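Local atomic coordinates of endo-beta-1,4-glucanase (Bacillus licheniformis, PDB entry 2JEN), a protein that hydrolyses xyloglucan, and probably other beta-1,4-glucans such as cellulose, as a family 12 glycoside hydrolase. Residues Pro167-Val172 with Lys183-Ile189; Asp37-Lys42 with Ile65-Asp70. The protein carries 1 engineered substitution. All coordinates share one frame; numbering follows the deposited sequence. Where two conformers were deposited one is given.

Contact 1 of 2, residues Pro167-Val172 with Lys183-Ile189. With GLC (alpha-D-glucopyranose), chain C; GLC (alpha-D-glucopyranose), chain B.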
# COMPACT_ATOMS: atom_id res chain seq x y z
N PRO A 167 18.17 27.18 10.13
CA PRO A 167 17.05 28.03 9.88
C PRO A 167 17.26 29.03 8.76
O PRO A 167 18.37 29.18 8.21
CB PRO A 167 16.89 28.75 11.23
CG PRO A 167 18.31 28.93 11.66
CD PRO A 167 18.95 27.62 11.29
N ALA A 168 16.18 29.75 8.45
CA ALA A 168 16.22 30.83 7.48
C ALA A 168 16.86 32.04 8.16
O ALA A 168 16.72 32.27 9.36
CB ALA A 168 14.84 31.17 7.02
N GLY A 169 17.54 32.83 7.36
CA GLY A 169 18.07 34.10 7.84
C GLY A 169 19.43 33.97 8.47
O GLY A 169 20.15 32.98 8.28
N SER A 170 19.80 35.01 9.22
CA SER A 170 21.13 35.12 9.76
C SER A 170 21.11 35.10 11.29
O SER A 170 20.18 35.58 11.93
CB SER A 170 21.82 36.41 9.29
OG SER A 170 22.13 36.29 7.92
N TYR A 171 22.15 34.52 11.85
CA TYR A 171 22.30 34.42 13.29
C TYR A 171 22.50 35.79 13.93
O TYR A 171 23.35 36.57 13.50
CB TYR A 171 23.51 33.53 13.60
CG TYR A 171 23.84 33.42 15.07
CD1 TYR A 171 23.01 32.80 15.99
CD2 TYR A 171 25.00 34.00 15.56
CE1 TYR A 171 23.35 32.72 17.33
CE2 TYR A 171 25.33 33.93 16.90
CZ TYR A 171 24.50 33.29 17.77
OH TYR A 171 24.88 33.19 19.11
N VAL A 172 21.75 36.04 14.99
CA VAL A 172 21.78 37.28 15.74
C VAL A 172 22.62 37.14 17.01
O VAL A 172 23.66 37.80 17.17
CB VAL A 172 20.35 37.73 16.10
CG1 VAL A 172 20.41 39.08 16.85
CG2 VAL A 172 19.47 37.85 14.84
N LYS A 183 19.45 30.03 20.17
CA LYS A 183 20.12 30.79 19.11
C LYS A 183 19.04 31.48 18.28
O LYS A 183 18.12 30.83 17.81
CB LYS A 183 20.96 29.87 18.23
CG LYS A 183 22.03 29.14 19.00
CD LYS A 183 22.69 28.07 18.13
CE LYS A 183 21.76 26.78 17.98
NZ LYS A 183 22.45 25.62 17.29
N VAL A 184 19.14 32.78 18.12
CA VAL A 184 18.14 33.61 17.46
C VAL A 184 18.60 33.95 16.05
O VAL A 184 19.76 34.33 15.85
CB VAL A 184 17.89 34.92 18.22
CG1 VAL A 184 16.88 35.81 17.51
CG2 VAL A 184 17.55 34.66 19.68
N TYR A 185 17.71 33.78 15.08
CA TYR A 185 17.93 34.09 13.68
C TYR A 185 16.83 34.98 13.15
O TYR A 185 15.67 34.90 13.58
CB TYR A 185 17.95 32.81 12.85
CG TYR A 185 19.06 31.87 13.24
CD1 TYR A 185 18.97 31.08 14.37
CD2 TYR A 185 20.19 31.73 12.43
CE1 TYR A 185 19.99 30.22 14.72
CE2 TYR A 185 21.22 30.84 12.80
CZ TYR A 185 21.09 30.13 13.94
OH TYR A 185 22.11 29.23 14.31
N LYS A 186 17.18 35.83 12.19
CA LYS A 186 16.23 36.76 11.57
C LYS A 186 16.40 36.71 10.06
O LYS A 186 17.49 36.92 9.54
CB LYS A 186 16.45 38.19 12.09
CG LYS A 186 15.50 39.22 11.49
CD LYS A 186 15.76 40.60 12.07
CE LYS A 186 14.75 41.65 11.65
NZ LYS A 186 14.69 41.93 10.19
N GLY A 187 15.31 36.44 9.35
CA GLY A 187 15.26 36.45 7.92
C GLY A 187 13.94 36.95 7.40
O GLY A 187 13.10 37.41 8.16
N TYR A 188 13.76 36.77 6.09
CA TYR A 188 12.55 37.21 5.39
C TYR A 188 12.22 36.18 4.34
O TYR A 188 13.10 35.78 3.58
CB TYR A 188 12.75 38.57 4.74
CG TYR A 188 11.57 39.06 3.94
CD1 TYR A 188 11.52 38.93 2.56
CD2 TYR A 188 10.48 39.59 4.57
CE1 TYR A 188 10.43 39.37 1.83
CE2 TYR A 188 9.37 40.02 3.85
CZ TYR A 188 9.35 39.91 2.47
OH TYR A 188 8.25 40.34 1.74
N ILE A 189 10.97 35.73 4.33
CA ILE A 189 10.48 34.75 3.35
C ILE A 189 9.67 35.51 2.30
O ILE A 189 8.63 36.08 2.59
CB ILE A 189 9.59 33.69 4.04
CG1 ILE A 189 10.33 33.04 5.20
CG2 ILE A 189 9.11 32.68 2.98
CD1 ILE A 189 11.58 32.31 4.81
C1 GLC C . 19.32 27.87 3.25
C2 GLC C . 18.16 28.84 3.12
C3 GLC C . 17.23 28.78 4.33
C4 GLC C . 16.85 27.33 4.65
C5 GLC C . 18.11 26.50 4.76
C6 GLC C . 17.80 25.01 4.99
O1 GLC C . 19.99 27.79 2.01
O2 GLC C . 18.67 30.16 3.06
O3 GLC C . 16.07 29.55 4.11
O4 GLC C . 16.20 27.27 5.91
O5 GLC C . 18.83 26.58 3.53
O6 GLC C . 19.03 24.30 4.93
C1 GLC B . 14.81 26.85 5.92
C2 GLC B . 14.37 26.75 7.36
C3 GLC B . 12.89 26.48 7.47
C4 GLC B . 12.06 27.41 6.58
C5 GLC B . 12.68 27.46 5.18
C6 GLC B . 11.96 28.48 4.30
O2 GLC B . 15.06 25.69 7.97
O3 GLC B . 12.50 26.66 8.81
O4 GLC B . 10.70 26.98 6.56
O5 GLC B . 14.03 27.86 5.27
O6 GLC B . 12.33 28.26 2.94

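Contact 2 of 2, residues Asp37-Lys42 with Ile65-Asp70. With GOL (glycerol), chain F; SO4 (sulfate ion), chain G.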
# COMPACT_ATOMS: atom_id res chain seq x y z
N ASP A 37 -4.89 16.32 4.63
CA ASP A 37 -5.86 15.71 5.56
C ASP A 37 -5.77 16.33 6.95
O ASP A 37 -4.71 16.78 7.38
CB ASP A 37 -5.69 14.20 5.63
CG ASP A 37 -6.12 13.46 4.35
OD1 ASP A 37 -6.69 14.09 3.43
OD2 ASP A 37 -5.93 12.22 4.31
N LYS A 38 -6.91 16.30 7.66
CA LYS A 38 -7.02 16.89 8.98
C LYS A 38 -7.71 15.94 9.93
O LYS A 38 -8.78 15.41 9.61
CB LYS A 38 -7.79 18.20 8.93
CG LYS A 38 -7.13 19.28 8.07
CD LYS A 38 -7.93 20.57 7.94
CE LYS A 38 -7.15 21.59 7.13
NZ LYS A 38 -7.90 22.85 6.94
N LEU A 39 -7.10 15.73 11.09
CA LEU A 39 -7.70 15.01 12.18
C LEU A 39 -7.93 15.96 13.34
O LEU A 39 -7.01 16.33 14.09
CB LEU A 39 -6.86 13.81 12.65
CG LEU A 39 -6.68 12.69 11.63
CD1 LEU A 39 -5.69 11.63 12.11
CD2 LEU A 39 -8.03 12.02 11.29
N TYR A 40 -9.19 16.36 13.53
CA TYR A 40 -9.54 17.30 14.59
C TYR A 40 -9.57 16.59 15.93
O TYR A 40 -9.91 15.40 16.03
CB TYR A 40 -10.91 17.92 14.32
CG TYR A 40 -10.94 18.82 13.11
CD1 TYR A 40 -11.21 18.32 11.86
CD2 TYR A 40 -10.65 20.18 13.22
CE1 TYR A 40 -11.23 19.11 10.73
CE2 TYR A 40 -10.65 21.00 12.08
CZ TYR A 40 -10.94 20.46 10.85
OH TYR A 40 -10.95 21.25 9.72
N PHE A 41 -9.30 17.33 17.00
CA PHE A 41 -9.43 16.80 18.35
C PHE A 41 -9.64 17.93 19.32
O PHE A 41 -9.55 19.10 18.95
CB PHE A 41 -8.27 15.87 18.73
CG PHE A 41 -6.92 16.53 18.82
CD1 PHE A 41 -6.17 16.82 17.69
CD2 PHE A 41 -6.36 16.81 20.04
CE1 PHE A 41 -4.93 17.37 17.81
CE2 PHE A 41 -5.09 17.36 20.15
CZ PHE A 41 -4.40 17.66 19.05
N LYS A 42 -10.05 17.57 20.54
CA LYS A 42 -10.36 18.56 21.59
C LYS A 42 -11.46 19.51 21.15
O LYS A 42 -11.29 20.74 21.14
CB LYS A 42 -9.10 19.34 22.01
CG LYS A 42 -9.20 20.05 23.37
CD LYS A 42 -9.02 19.01 24.52
CE LYS A 42 -7.51 18.65 24.73
NZ LYS A 42 -7.23 17.33 25.44
N ILE A 65 -0.70 10.87 9.27
CA ILE A 65 -1.01 11.45 10.56
C ILE A 65 -1.91 10.50 11.34
O ILE A 65 -2.72 9.81 10.75
CB ILE A 65 -1.65 12.86 10.43
CG1 ILE A 65 -2.92 12.87 9.57
CG2 ILE A 65 -0.59 13.86 9.93
CD1 ILE A 65 -3.76 14.16 9.66
N TYR A 66 -1.76 10.44 12.67
CA TYR A 66 -2.62 9.57 13.48
C TYR A 66 -2.96 10.17 14.82
O TYR A 66 -2.22 10.96 15.40
CB TYR A 66 -1.97 8.20 13.68
CG TYR A 66 -0.79 8.16 14.66
CD1 TYR A 66 0.51 8.39 14.25
CD2 TYR A 66 -1.01 7.88 15.98
CE1 TYR A 66 1.55 8.33 15.14
CE2 TYR A 66 0.03 7.82 16.89
CZ TYR A 66 1.30 8.06 16.46
OH TYR A 66 2.36 7.92 17.36
N HIS A 67 -4.13 9.76 15.30
CA HIS A 67 -4.61 10.13 16.63
C HIS A 67 -5.21 8.92 17.27
O HIS A 67 -6.23 8.43 16.79
CB HIS A 67 -5.67 11.24 16.50
CG HIS A 67 -6.26 11.72 17.79
ND1 HIS A 67 -7.36 11.11 18.36
CD2 HIS A 67 -5.91 12.73 18.62
CE1 HIS A 67 -7.65 11.73 19.49
NE2 HIS A 67 -6.80 12.73 19.67
N ASN A 68 -4.59 8.43 18.34
CA ASN A 68 -5.18 7.36 19.16
C ASN A 68 -5.96 7.95 20.34
O ASN A 68 -7.05 7.50 20.65
CB ASN A 68 -4.11 6.39 19.65
CG ASN A 68 -3.36 5.72 18.54
OD1 ASN A 68 -3.92 5.46 17.46
ND2 ASN A 68 -2.08 5.45 18.78
N SER A 69 -5.37 8.94 20.99
CA SER A 69 -6.02 9.74 22.01
C SER A 69 -5.35 11.11 22.02
O SER A 69 -4.31 11.32 21.38
CB SER A 69 -5.84 9.11 23.39
OG SER A 69 -4.53 9.30 23.85
N ASP A 70 -5.84 12.00 22.89
CA ASP A 70 -5.23 13.30 23.00
C ASP A 70 -3.84 13.28 23.66
O ASP A 70 -3.15 14.32 23.71
CB ASP A 70 -6.14 14.26 23.75
CG ASP A 70 -7.46 14.54 23.07
OD1 ASP A 70 -7.69 14.17 21.91
OD2 ASP A 70 -8.31 15.16 23.77
C1 GOL F . -9.16 11.54 15.49
O1 GOL F . -9.35 10.51 16.43
C2 GOL F . -10.45 12.25 15.13
O2 GOL F . -10.19 13.36 14.31
C3 GOL F . -11.34 11.30 14.32
O3 GOL F . -12.63 11.85 14.13
S SO4 G . -10.34 21.54 4.24
O1 SO4 G . -9.70 20.39 3.63
O2 SO4 G . -10.14 22.80 3.53
O3 SO4 G . -11.73 21.14 3.96
O4 SO4 G . -10.33 21.67 5.69
O HOH W 1 -10.31 14.69 21.16

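Contact 1 of 2, residues Pro167-Val172 with Lys183-Ile189
The ring of Y185 is clamped between P167 and Y171. Y185 and Y171 lie on the beta hairpin of strands 170-177 and 180-192, and P167 comes from the loop leading into it. P167 CG lies over the centre of one ring face, 3.3 Å from the Y185 ring centroid, a CH-pi contact. On the opposite face Y171 turns its ring edge toward Y185, an edge-to-face pair with planes at 60°. Y171 CD1 sits near the rim of that face, and Y171 CB packs on Y185 CE2 at 3.6 Å. CG of Y185 stands beside its backbone N (chi1 -62°), and this turns the ring into the slot between the two residues. With alanine in its place, P167 CG would probably lose the ring face it packs on, and the Y171 ring edge its partner. Further along, A168 CB meets I189 CD1 at 4.1 Å. Both residues border the glycan pocket, and the two glucose units lie against this end of the hairpin. I189 also touches a xylose, consistent with a xyloglucan-binding cleft. G169 and G187 bring their CA atoms to 3.7 Å, where a CB on either residue would clash. At the opposite end K183 CB meets the edge of the Y171 ring at CE1, near the ring plane, and the Y171 hydroxyl is hydrogen-bonded to T174. Outward, S170 and K186 form an antiparallel hydrogen-bonded pair: S170 N to K186 O and K186 N to S170 O are both 3.0 Å. The last bond runs from V172 N to V184 O, 2.8 Å and nearly straight at 167°.

Contact 2 of 2, residues Asp37-Lys42 with Ile65-Asp70
Strand 38-41 and strand 65-67 run roughly parallel, 23° apart, with axes 7.9 Å from each other at closest approach, so side chains bridge the gap. L39 and I65 lie alongside one another, pointing opposite ways, with L39 CG 3.8 Å from I65 CD1. L39 CD1 continues over the backbone of I65 and Y66. I65 CD1 also reaches the carbonyl of D37. This is packing between the two sheets of the family 12 beta-sandwich: strand 38-41 belongs to one and strand 62-67 to the other. I48 of strand 46-49 touches both I65 and F41. Next comes F41, whose CB lies 3.6 Å from H67 NE2. The two rings meet obliquely. CG of F41 stands between its own backbone N and carbonyl carbon (chi1 65°), which places the ring alongside the D70 carboxylate. F41 CD2 is 3.5 Å from D70 OD1. That carboxylate ties the polar end together. H67 NE2 donates to the anti lone pair of D70 OD1 at 2.8 Å, nearly in the imidazole plane, which would fix the ring's rotation. The other imidazole nitrogen, ND1, is hydrogen-bonded to a glycerol, probably from the crystallisation liquor. That glycerol also donates to the Y40 carbonyl. In one of two deposited conformers K42 folds back, bent at chi2 and chi3, and its NZ forms a salt bridge to D70 OD2 at 2.9 Å, so the bridge's permanence is doubtful. The ammonium comes from the anti side, 35° out of the carboxylate plane. One water bridges the K42 backbone N and D70 OD1, 2.8 Å from that oxygen.

Overall arrangement
Both contacts are partly buried and reach the same mixed sheet, on opposite sides of the chain's centre. Their centres are 32 Å apart and they do not touch. Contact 2 comes first along the chain. Contact 1 stays within one hairpin, so backbone hydrogen bonds hold its strands and aromatic packing sits on one face. Contact 2 joins two different sheets, so side chains do the work. It runs from a buried aliphatic end to a charged, hydrated one. Contact 1 has more exposed residues but borders the bound glycan. Contact 2 meets a glycerol and a sulfate, and other subunits of the assembly reach its residues.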